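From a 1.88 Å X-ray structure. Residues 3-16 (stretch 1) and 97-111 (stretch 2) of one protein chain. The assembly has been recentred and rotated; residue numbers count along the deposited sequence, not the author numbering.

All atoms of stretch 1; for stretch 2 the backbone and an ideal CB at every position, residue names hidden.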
ATOM      1  N   GLU A   3      26.447  21.445   3.377  1.00 35.26           N
ATOM      2  CA  GLU A   3      26.089  22.460   2.391  1.00 35.42           C
ATOM      3  C   GLU A   3      25.114  21.936   1.325  1.00 32.93           C
ATOM      4  O   GLU A   3      24.437  22.720   0.650  1.00 33.54           O
ATOM      5  CB  GLU A   3      27.346  23.042   1.737  1.00 37.72           C
ATOM      6  CG  GLU A   3      28.309  23.655   2.729  1.00 49.08           C
ATOM      7  CD  GLU A   3      29.519  24.270   2.059  1.00 59.80           C
ATOM      8  OE1 GLU A   3      29.750  23.983   0.864  1.00 62.07           O
ATOM      9  OE2 GLU A   3      30.235  25.044   2.727  1.00 65.06           O
ATOM     10  N   LYS A   4      25.037  20.615   1.185  1.00 28.60           N
ATOM     11  CA  LYS A   4      24.155  20.000   0.193  1.00 28.47           C
ATOM     12  C   LYS A   4      23.243  18.947   0.817  1.00 27.76           C
ATOM     13  O   LYS A   4      23.546  18.379   1.867  1.00 26.20           O
ATOM     14  CB  LYS A   4      24.967  19.390  -0.953  1.00 28.66           C
ATOM     15  CG  LYS A   4      25.848  20.396  -1.666  1.00 26.44           C
ATOM     16  CD  LYS A   4      26.597  19.784  -2.832  1.00 29.51           C
ATOM     17  CE  LYS A   4      27.533  20.808  -3.479  1.00 27.55           C
ATOM     18  NZ  LYS A   4      28.072  20.269  -4.759  1.00 30.54           N
ATOM     19  N   LEU A   5      22.110  18.709   0.173  1.00 22.07           N
ATOM     20  CA  LEU A   5      21.202  17.669   0.606  1.00 20.49           C
ATOM     21  C   LEU A   5      21.670  16.377  -0.022  1.00 24.44           C
ATOM     22  O   LEU A   5      22.017  16.357  -1.199  1.00 26.07           O
ATOM     23  CB  LEU A   5      19.790  17.963   0.097  1.00 24.90           C
ATOM     24  CG  LEU A   5      19.043  19.093   0.787  1.00 31.05           C
ATOM     25  CD1 LEU A   5      17.752  19.407   0.046  1.00 32.97           C
ATOM     26  CD2 LEU A   5      18.758  18.692   2.223  1.00 35.00           C
ATOM     27  N   HIS A   6      21.668  15.300   0.750  1.00 22.26           N
ATOM     28  CA  HIS A   6      22.020  13.987   0.208  1.00 21.61           C
ATOM     29  C   HIS A   6      20.794  13.338  -0.404  1.00 19.46           C
ATOM     30  O   HIS A   6      19.801  13.118   0.279  1.00 20.92           O
ATOM     31  CB  HIS A   6      22.555  13.070   1.305  1.00 26.48           C
ATOM     32  CG  HIS A   6      23.932  13.421   1.766  1.00 31.84           C
ATOM     33  ND1 HIS A   6      25.065  12.911   1.170  1.00 40.35           N
ATOM     34  CD2 HIS A   6      24.359  14.223   2.769  1.00 30.33           C
ATOM     35  CE1 HIS A   6      26.134  13.386   1.785  1.00 40.36           C
ATOM     36  NE2 HIS A   6      25.732  14.186   2.756  1.00 32.68           N
ATOM     37  N   ILE A   7      20.878  13.027  -1.692  1.00 17.30           N
ATOM     38  CA  ILE A   7      19.783  12.408  -2.393  1.00 15.90           C
ATOM     39  C   ILE A   7      20.232  11.007  -2.794  1.00 18.21           C
ATOM     40  O   ILE A   7      21.308  10.846  -3.375  1.00 23.38           O
ATOM     41  CB  ILE A   7      19.445  13.211  -3.665  1.00 21.17           C
ATOM     42  CG1 ILE A   7      19.220  14.681  -3.307  1.00 20.07           C
ATOM     43  CG2 ILE A   7      18.246  12.613  -4.385  1.00 24.42           C
ATOM     44  CD1 ILE A   7      18.023  14.915  -2.397  1.00 21.87           C
ATOM     45  N   SER A   8      19.413  10.011  -2.473  1.00 18.62           N
ATOM     46  CA  SER A   8      19.645   8.640  -2.927  1.00 19.13           C
ATOM     47  C   SER A   8      18.649   8.271  -4.022  1.00 19.34           C
ATOM     48  O   SER A   8      17.436   8.354  -3.832  1.00 25.22           O
ATOM     49  CB  SER A   8      19.497   7.662  -1.766  1.00 20.50           C
ATOM     50  OG  SER A   8      20.643   7.703  -0.937  1.00 23.04           O
ATOM     51  N   VAL A   9      19.156   7.872  -5.176  1.00 18.31           N
ATOM     52  CA  VAL A   9      18.273   7.446  -6.252  1.00 24.75           C
ATOM     53  C   VAL A   9      18.265   5.925  -6.298  1.00 22.88           C
ATOM     54  O   VAL A   9      19.320   5.306  -6.409  1.00 23.77           O
ATOM     55  CB  VAL A   9      18.712   8.042  -7.594  1.00 19.00           C
ATOM     56  CG1 VAL A   9      17.735   7.639  -8.722  1.00 21.08           C
ATOM     57  CG2 VAL A   9      18.813   9.558  -7.472  1.00 18.58           C
ATOM     58  N   LEU A  10      17.082   5.325  -6.166  1.00 19.04           N
ATOM     59  CA  LEU A  10      16.962   3.866  -6.175  1.00 18.72           C
ATOM     60  C   LEU A  10      16.574   3.395  -7.553  1.00 25.81           C
ATOM     61  O   LEU A  10      15.615   3.900  -8.139  1.00 27.45           O
ATOM     62  CB  LEU A  10      15.902   3.389  -5.183  1.00 23.80           C
ATOM     63  CG  LEU A  10      16.255   3.302  -3.697  1.00 32.62           C
ATOM     64  CD1 LEU A  10      17.179   4.425  -3.259  1.00 34.98           C
ATOM     65  CD2 LEU A  10      14.976   3.269  -2.853  1.00 33.08           C
ATOM     66  N   CYS A  11      17.301   2.410  -8.073  1.00 27.69           N
ATOM     67  CA  CYS A  11      17.002   1.897  -9.403  1.00 24.02           C
ATOM     68  C   CYS A  11      17.288   0.411  -9.524  1.00 25.49           C
ATOM     69  O   CYS A  11      17.907  -0.184  -8.643  1.00 21.70           O
ATOM     70  CB  CYS A  11      17.787   2.652 -10.471  1.00 28.38           C
ATOM     71  SG  CYS A  11      19.569   2.336 -10.443  1.00 27.95           S
ATOM     72  N   GLY A  12      16.827  -0.172 -10.631  1.00 24.09           N
ATOM     73  CA  GLY A  12      17.019  -1.582 -10.902  1.00 27.19           C
ATOM     74  C   GLY A  12      15.806  -2.334 -10.396  1.00 31.81           C
ATOM     75  O   GLY A  12      14.680  -2.083 -10.832  1.00 29.22           O
ATOM     76  N   GLY A  13      16.045  -3.253  -9.469  1.00 29.50           N
ATOM     77  CA  GLY A  13      14.975  -3.954  -8.785  1.00 34.86           C
ATOM     78  C   GLY A  13      14.615  -5.267  -9.446  1.00 40.72           C
ATOM     79  O   GLY A  13      15.003  -5.529 -10.586  1.00 35.43           O
ATOM     80  N   GLN A  14      13.883  -6.100  -8.713  1.00 38.12           N
ATOM     81  CA  GLN A  14      13.398  -7.355  -9.253  1.00 42.10           C
ATOM     82  C   GLN A  14      12.078  -7.042  -9.941  1.00 44.63           C
ATOM     83  O   GLN A  14      10.998  -7.180  -9.364  1.00 44.76           O
ATOM     84  CB  GLN A  14      13.217  -8.374  -8.141  1.00 40.78           C
ATOM     85  CG  GLN A  14      14.399  -8.445  -7.204  1.00 41.79           C
ATOM     86  CD  GLN A  14      14.261  -9.555  -6.191  1.00 50.41           C
ATOM     87  OE1 GLN A  14      14.461 -10.730  -6.512  1.00 57.10           O
ATOM     88  NE2 GLN A  14      13.911  -9.195  -4.962  1.00 50.95           N
ATOM     89  N   SER A  15      12.195  -6.581 -11.177  1.00 40.76           N
ATOM     90  CA  SER A  15      11.070  -6.079 -11.940  1.00 35.42           C
ATOM     91  C   SER A  15      11.480  -6.182 -13.390  1.00 39.64           C
ATOM     92  O   SER A  15      12.660  -6.034 -13.718  1.00 39.28           O
ATOM     93  CB  SER A  15      10.809  -4.615 -11.577  1.00 49.07           C
ATOM     94  OG  SER A  15       9.910  -4.009 -12.483  1.00 49.14           O
ATOM     95  N   THR A  16      10.515  -6.443 -14.261  1.00 40.45           N
ATOM     96  CA  THR A  16      10.810  -6.554 -15.680  1.00 43.78           C
ATOM     97  C   THR A  16      11.142  -5.188 -16.286  1.00 41.37           C
ATOM     98  O   THR A  16      11.616  -5.104 -17.416  1.00 38.20           O
ATOM     99  CB  THR A  16       9.652  -7.221 -16.445  1.00 50.05           C
ATOM    100  OG1 THR A  16      10.032  -7.418 -17.813  1.00 62.00           O
ATOM    101  CG2 THR A  16       8.403  -6.361 -16.372  1.00 49.45           C
ATOM    102  N   UNK A  97      25.897   5.720   5.343  1.00 27.07           N
ATOM    103  CA  UNK A  97      25.785   6.783   4.352  1.00 25.64           C
ATOM    104  C   UNK A  97      24.496   7.545   4.549  1.00 28.86           C
ATOM    105  O   UNK A  97      23.440   6.949   4.787  1.00 24.66           O
ATOM    106  CB  UNK A  97      25.856   6.217   2.932  1.00 25.64           C
ATOM    107  N   UNK A  98      24.599   8.860   4.411  1.00 25.23           N
ATOM    108  CA  UNK A  98      23.486   9.772   4.625  1.00 29.43           C
ATOM    109  C   UNK A  98      22.493   9.710   3.484  1.00 26.49           C
ATOM    110  O   UNK A  98      22.857   9.440   2.347  1.00 25.17           O
ATOM    111  CB  UNK A  98      23.995  11.204   4.798  1.00 29.43           C
ATOM    112  N   UNK A  99      21.236   9.993   3.803  1.00 22.06           N
ATOM    113  CA  UNK A  99      20.225  10.252   2.797  1.00 25.98           C
ATOM    114  C   UNK A  99      19.213  11.213   3.404  1.00 28.13           C
ATOM    115  O   UNK A  99      18.624  10.933   4.439  1.00 29.04           O
ATOM    116  CB  UNK A  99      19.559   8.959   2.322  1.00 25.98           C
ATOM    117  N   UNK A 100      19.041  12.363   2.769  1.00 22.19           N
ATOM    118  CA  UNK A 100      18.062  13.347   3.217  1.00 21.81           C
ATOM    119  C   UNK A 100      16.748  13.161   2.495  1.00 25.94           C
ATOM    120  O   UNK A 100      15.696  13.613   2.947  1.00 26.37           O
ATOM    121  CB  UNK A 100      18.584  14.769   3.001  1.00 21.81           C
ATOM    122  N   UNK A 101      16.818  12.505   1.348  1.00 24.87           N
ATOM    123  CA  UNK A 101      15.625  12.233   0.571  1.00 24.18           C
ATOM    124  C   UNK A 101      15.927  11.140  -0.432  1.00 23.46           C
ATOM    125  O   UNK A 101      17.024  11.074  -0.995  1.00 21.36           O
ATOM    126  CB  UNK A 101      15.123  13.496  -0.132  1.00 24.18           C
ATOM    127  N   UNK A 102      14.955  10.261  -0.632  1.00 19.21           N
ATOM    128  CA  UNK A 102      15.132   9.136  -1.535  1.00 17.90           C
ATOM    129  C   UNK A 102      14.262   9.336  -2.761  1.00 22.24           C
ATOM    130  O   UNK A 102      13.128   9.791  -2.659  1.00 23.56           O
ATOM    131  CB  UNK A 102      14.796   7.815  -0.841  1.00 17.90           C
ATOM    132  N   UNK A 103      14.813   9.017  -3.924  1.00 20.60           N
ATOM    133  CA  UNK A 103      14.073   9.124  -5.157  1.00 21.01           C
ATOM    134  C   UNK A 103      13.857   7.700  -5.649  1.00 27.07           C
ATOM    135  O   UNK A 103      14.730   7.124  -6.278  1.00 24.31           O
ATOM    136  CB  UNK A 103      14.802   9.987  -6.189  1.00 21.01           C
ATOM    137  N   UNK A 104      12.700   7.105  -5.314  1.00 24.58           N
ATOM    138  CA  UNK A 104      12.464   5.733  -5.736  1.00 27.18           C
ATOM    139  C   UNK A 104      12.263   5.761  -7.250  1.00 35.64           C
ATOM    140  O   UNK A 104      11.388   6.480  -7.744  1.00 33.16           O
ATOM    141  CB  UNK A 104      11.262   5.118  -5.017  1.00 27.18           C
ATOM    142  N   UNK A 105      13.087   5.035  -7.992  1.00 21.63           N
ATOM    143  CA  UNK A 105      12.956   5.085  -9.435  1.00 20.80           C
ATOM    144  C   UNK A 105      12.997   3.672  -9.959  1.00 31.94           C
ATOM    145  O   UNK A 105      13.572   3.393 -11.006  1.00 37.89           O
ATOM    146  CB  UNK A 105      14.051   5.943 -10.071  1.00 20.80           C
ATOM    147  N   UNK A 106      12.381   2.783  -9.193  1.00 23.04           N
ATOM    148  CA  UNK A 106      12.136   1.427  -9.632  1.00 24.59           C
ATOM    149  C   UNK A 106      10.717   1.360 -10.192  1.00 31.92           C
ATOM    150  O   UNK A 106       9.747   1.627  -9.475  1.00 37.06           O
ATOM    151  CB  UNK A 106      12.335   0.429  -8.489  1.00 24.59           C
ATOM    152  N   UNK A 107      10.600   1.029 -11.476  1.00 33.81           N
ATOM    153  CA  UNK A 107       9.293   0.894 -12.125  1.00 31.89           C
ATOM    154  C   UNK A 107       8.708  -0.493 -11.888  1.00 35.14           C
ATOM    155  O   UNK A 107       9.438  -1.481 -11.809  1.00 34.24           O
ATOM    156  CB  UNK A 107       9.410   1.164 -13.626  1.00 31.89           C
ATOM    157  N   UNK A 108       7.383  -0.556 -11.797  1.00 29.77           N
ATOM    158  CA  UNK A 108       6.667  -1.808 -11.669  1.00 31.58           C
ATOM    159  C   UNK A 108       6.811  -2.494 -10.324  1.00 37.55           C
ATOM    160  O   UNK A 108       6.836  -1.852  -9.265  1.00 36.56           O
ATOM    161  CB  UNK A 108       7.135  -2.766 -12.767  1.00 31.58           C
ATOM    162  N   UNK A 109       6.891  -3.819 -10.375  1.00 32.21           N
ATOM    163  CA  UNK A 109       7.012  -4.632  -9.180  1.00 31.21           C
ATOM    164  C   UNK A 109       8.051  -4.071  -8.211  1.00 30.33           C
ATOM    165  O   UNK A 109       9.130  -3.620  -8.615  1.00 34.00           O
ATOM    166  CB  UNK A 109       7.373  -6.069  -9.561  1.00 31.21           C
ATOM    167  N   UNK A 110       7.686  -4.082  -6.928  1.00 42.29           N
ATOM    168  CA  UNK A 110       8.537  -3.602  -5.833  1.00 42.30           C
ATOM    169  C   UNK A 110       8.628  -2.076  -5.758  1.00 41.63           C
ATOM    170  O   UNK A 110       8.541  -1.490  -4.675  1.00 39.77           O
ATOM    171  CB  UNK A 110       9.944  -4.184  -5.985  1.00 42.30           C
ATOM    172  N   UNK A 111       8.788  -1.436  -6.911  1.00 31.67           N
ATOM    173  CA  UNK A 111       9.055  -0.008  -6.956  1.00 34.84           C
ATOM    174  C   UNK A 111       7.830   0.886  -6.934  1.00 31.14           C
ATOM    175  O   UNK A 111       7.866   1.972  -6.361  1.00 35.28           O
ATOM    176  CB  UNK A 111       9.867   0.307  -8.214  1.00 34.84           C
TER

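Position 97 has no atom of stretch 1 within 5.5 Å of its ideal CB, so the contact sets no demand. It is Tyr97, whose ring leads away.

Position 98 points its CB toward stretch 1, 3.7 Å from His6 CD2. A small side chain would fit against the imidazole. Ser98 CB lies over the face of the His6 ring, 3.7 Å from its centroid, in a CH-pi contact.

Position 99 points sideways, its ideal CB 3.7 Å from Ser8 OG. Something small suits. It is Ala99.

Position 100 points toward stretch 1, near His6 O and Leu5 CD2. The free donor His6 N calls for an acceptor: Asp, Asn, Ser or Thr could serve. It is Asp100. His6 N donates to Asp100 OD2 at 2.6 Å, nearly straight at 172°. Water 1 joins the same OD2 to Lys4 O.

From 101 to 104 the chain runs parallel to strand 5-12, and side chains alternate between faces. Position 101 shares a face with Ile7, its ideal CB 3.9 Å from Ile7 CD1. A modest apolar group suits. It is Cys101. Ser8 N donates to Cys101 O at 3.0 Å.

Position 102 lies on the face of Ser8 and Leu10. Val, Ile or Leu would suit. Val102 brings CG1 to 3.6 Å from Leu10 CD2.

Position 103 is on the Ile7 and Val9 face. Apolar residues of several sizes fit. Phe103 packs its CB 4.1 Å from Val9 CG2, while its ring leads away. Phe103 N donates to Ser8 O at 2.7 Å.

Position 104 is on the Ser8 and Leu10 face, its ideal CB 4.7 Å from Leu10 CD2. Small or apolar residues would suit. No backbone donor is needed toward stretch 1, and phi of -70° permits proline. It is Pro104.

Position 105 has its ideal CB tight against Leu10 O, 3.2 Å away. An apolar chain leading away suits. Met105 does this, and Met105 N donates to Leu10 O at 2.8 Å.

Position 106 points sideways near Gly12 O. A compact apolar group fits. Val106 CG1 lies 3.6 Å from Gly12 O.

Position 107 is loosely constrained. Ser15 OG donates to His107 O at 2.7 Å.

Position 108 has positive phi, and an ideal CB would sit 3.1 Å from Ser15 OG. Glycine is favoured; it is Gly108.

Position 109 faces Gln14 O and Ser15 CB; small or branched residues suit. Thr109 places CG2 3.7 Å from Gln14 O.

Position 110 has phi of 75°, favouring glycine or asparagine, but its CB points toward stretch 1 with room for a longer chain. Gln110 CG lies 3.7 Å from Gln14 O.

Position 111 is beyond stretch 1, but its ideal CB would clash with Val106 O, 1.8 Å away. Only glycine fits; it is Gly111.

Stretch 2 97-111: YSADCVFPMVHGTQG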
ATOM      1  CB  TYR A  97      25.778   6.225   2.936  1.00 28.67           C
ATOM      2  CG  TYR A  97      26.999   5.432   2.541  1.00 34.47           C
ATOM      3  CD1 TYR A  97      27.948   5.967   1.681  1.00 44.43           C
ATOM      4  CD2 TYR A  97      27.185   4.140   3.002  1.00 39.38           C
ATOM      5  CE1 TYR A  97      29.057   5.236   1.303  1.00 47.64           C
ATOM      6  CE2 TYR A  97      28.289   3.408   2.635  1.00 48.59           C
ATOM      7  CZ  TYR A  97      29.221   3.956   1.786  1.00 52.37           C
ATOM      8  OH  TYR A  97      30.323   3.216   1.424  1.00 62.27           O
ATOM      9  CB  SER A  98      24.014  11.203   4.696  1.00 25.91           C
ATOM     10  OG  SER A  98      24.808  11.379   5.842  1.00 34.14           O
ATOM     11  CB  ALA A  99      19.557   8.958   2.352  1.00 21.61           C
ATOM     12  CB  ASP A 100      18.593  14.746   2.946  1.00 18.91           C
ATOM     13  CG  ASP A 100      19.803  15.053   3.777  1.00 28.15           C
ATOM     14  OD1 ASP A 100      19.744  14.766   4.989  1.00 26.55           O
ATOM     15  OD2 ASP A 100      20.805  15.551   3.220  1.00 25.04           O
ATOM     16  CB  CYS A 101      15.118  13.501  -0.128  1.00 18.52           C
ATOM     17  SG  CYS A 101      13.582  13.276  -1.083  1.00 25.41           S
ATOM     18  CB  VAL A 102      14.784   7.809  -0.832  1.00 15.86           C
ATOM     19  CG1 VAL A 102      14.806   6.660  -1.812  1.00 15.63           C
ATOM     20  CG2 VAL A 102      15.743   7.571   0.340  1.00 23.68           C
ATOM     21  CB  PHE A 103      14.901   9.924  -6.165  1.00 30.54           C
ATOM     22  CG  PHE A 103      14.083  10.752  -7.112  1.00 26.48           C
ATOM     23  CD1 PHE A 103      14.268  12.125  -7.188  1.00 37.14           C
ATOM     24  CD2 PHE A 103      13.121  10.165  -7.910  1.00 27.54           C
ATOM     25  CE1 PHE A 103      13.518  12.880  -8.056  1.00 25.99           C
ATOM     26  CE2 PHE A 103      12.374  10.917  -8.783  1.00 32.02           C
ATOM     27  CZ  PHE A 103      12.574  12.276  -8.854  1.00 30.01           C
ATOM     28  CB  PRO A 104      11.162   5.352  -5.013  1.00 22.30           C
ATOM     29  CG  PRO A 104      10.813   6.503  -4.135  1.00 24.97           C
ATOM     30  CD  PRO A 104      11.521   7.696  -4.666  1.00 23.88           C
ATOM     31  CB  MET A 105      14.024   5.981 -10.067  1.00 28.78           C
ATOM     32  CG  MET A 105      13.806   6.294 -11.556  1.00 30.40           C
ATOM     33  SD  MET A 105      12.120   6.793 -12.026  1.00 35.51           S
ATOM     34  CE  MET A 105      11.767   8.039 -10.772  1.00 26.94           C
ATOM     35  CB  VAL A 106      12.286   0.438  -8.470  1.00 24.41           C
ATOM     36  CG1 VAL A 106      11.822  -0.952  -8.897  1.00 25.07           C
ATOM     37  CG2 VAL A 106      13.723   0.408  -7.988  1.00 32.29           C
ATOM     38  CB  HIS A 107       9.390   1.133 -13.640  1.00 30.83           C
ATOM     39  CG  HIS A 107      10.142   2.375 -14.021  1.00 40.96           C
ATOM     40  ND1 HIS A 107       9.680   3.644 -13.746  1.00 35.10           N
ATOM     41  CD2 HIS A 107      11.319   2.536 -14.674  1.00 42.94           C
ATOM     42  CE1 HIS A 107      10.547   4.536 -14.200  1.00 35.58           C
ATOM     43  NE2 HIS A 107      11.547   3.889 -14.768  1.00 37.22           N
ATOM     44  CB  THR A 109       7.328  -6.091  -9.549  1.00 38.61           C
ATOM     45  OG1 THR A 109       6.264  -6.608 -10.351  1.00 46.75           O
ATOM     46  CG2 THR A 109       7.469  -6.945  -8.311  1.00 48.65           C
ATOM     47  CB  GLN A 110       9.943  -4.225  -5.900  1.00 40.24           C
ATOM     48  CG  GLN A 110       9.966  -5.741  -6.155  1.00 44.51           C
ATOM     49  CD  GLN A 110       9.230  -6.550  -5.101  1.00 48.10           C
ATOM     50  OE1 GLN A 110       8.133  -6.189  -4.680  1.00 57.20           O
ATOM     51  NE2 GLN A 110       9.827  -7.659  -4.679  1.00 51.32           N
TER
HETATM   52  O   HOH W   1      22.674  17.250   4.193  1.00 30.53           O
HETATM   53  O   HOH W   2      21.713   9.961  -0.094  1.00 22.32           O
HETATM   54  O   HOH W   3      12.226  -1.200 -12.461  1.00 25.39           O
HETATM   55  O   HOH W   4       7.716  -7.105 -12.937  1.00 41.54           O
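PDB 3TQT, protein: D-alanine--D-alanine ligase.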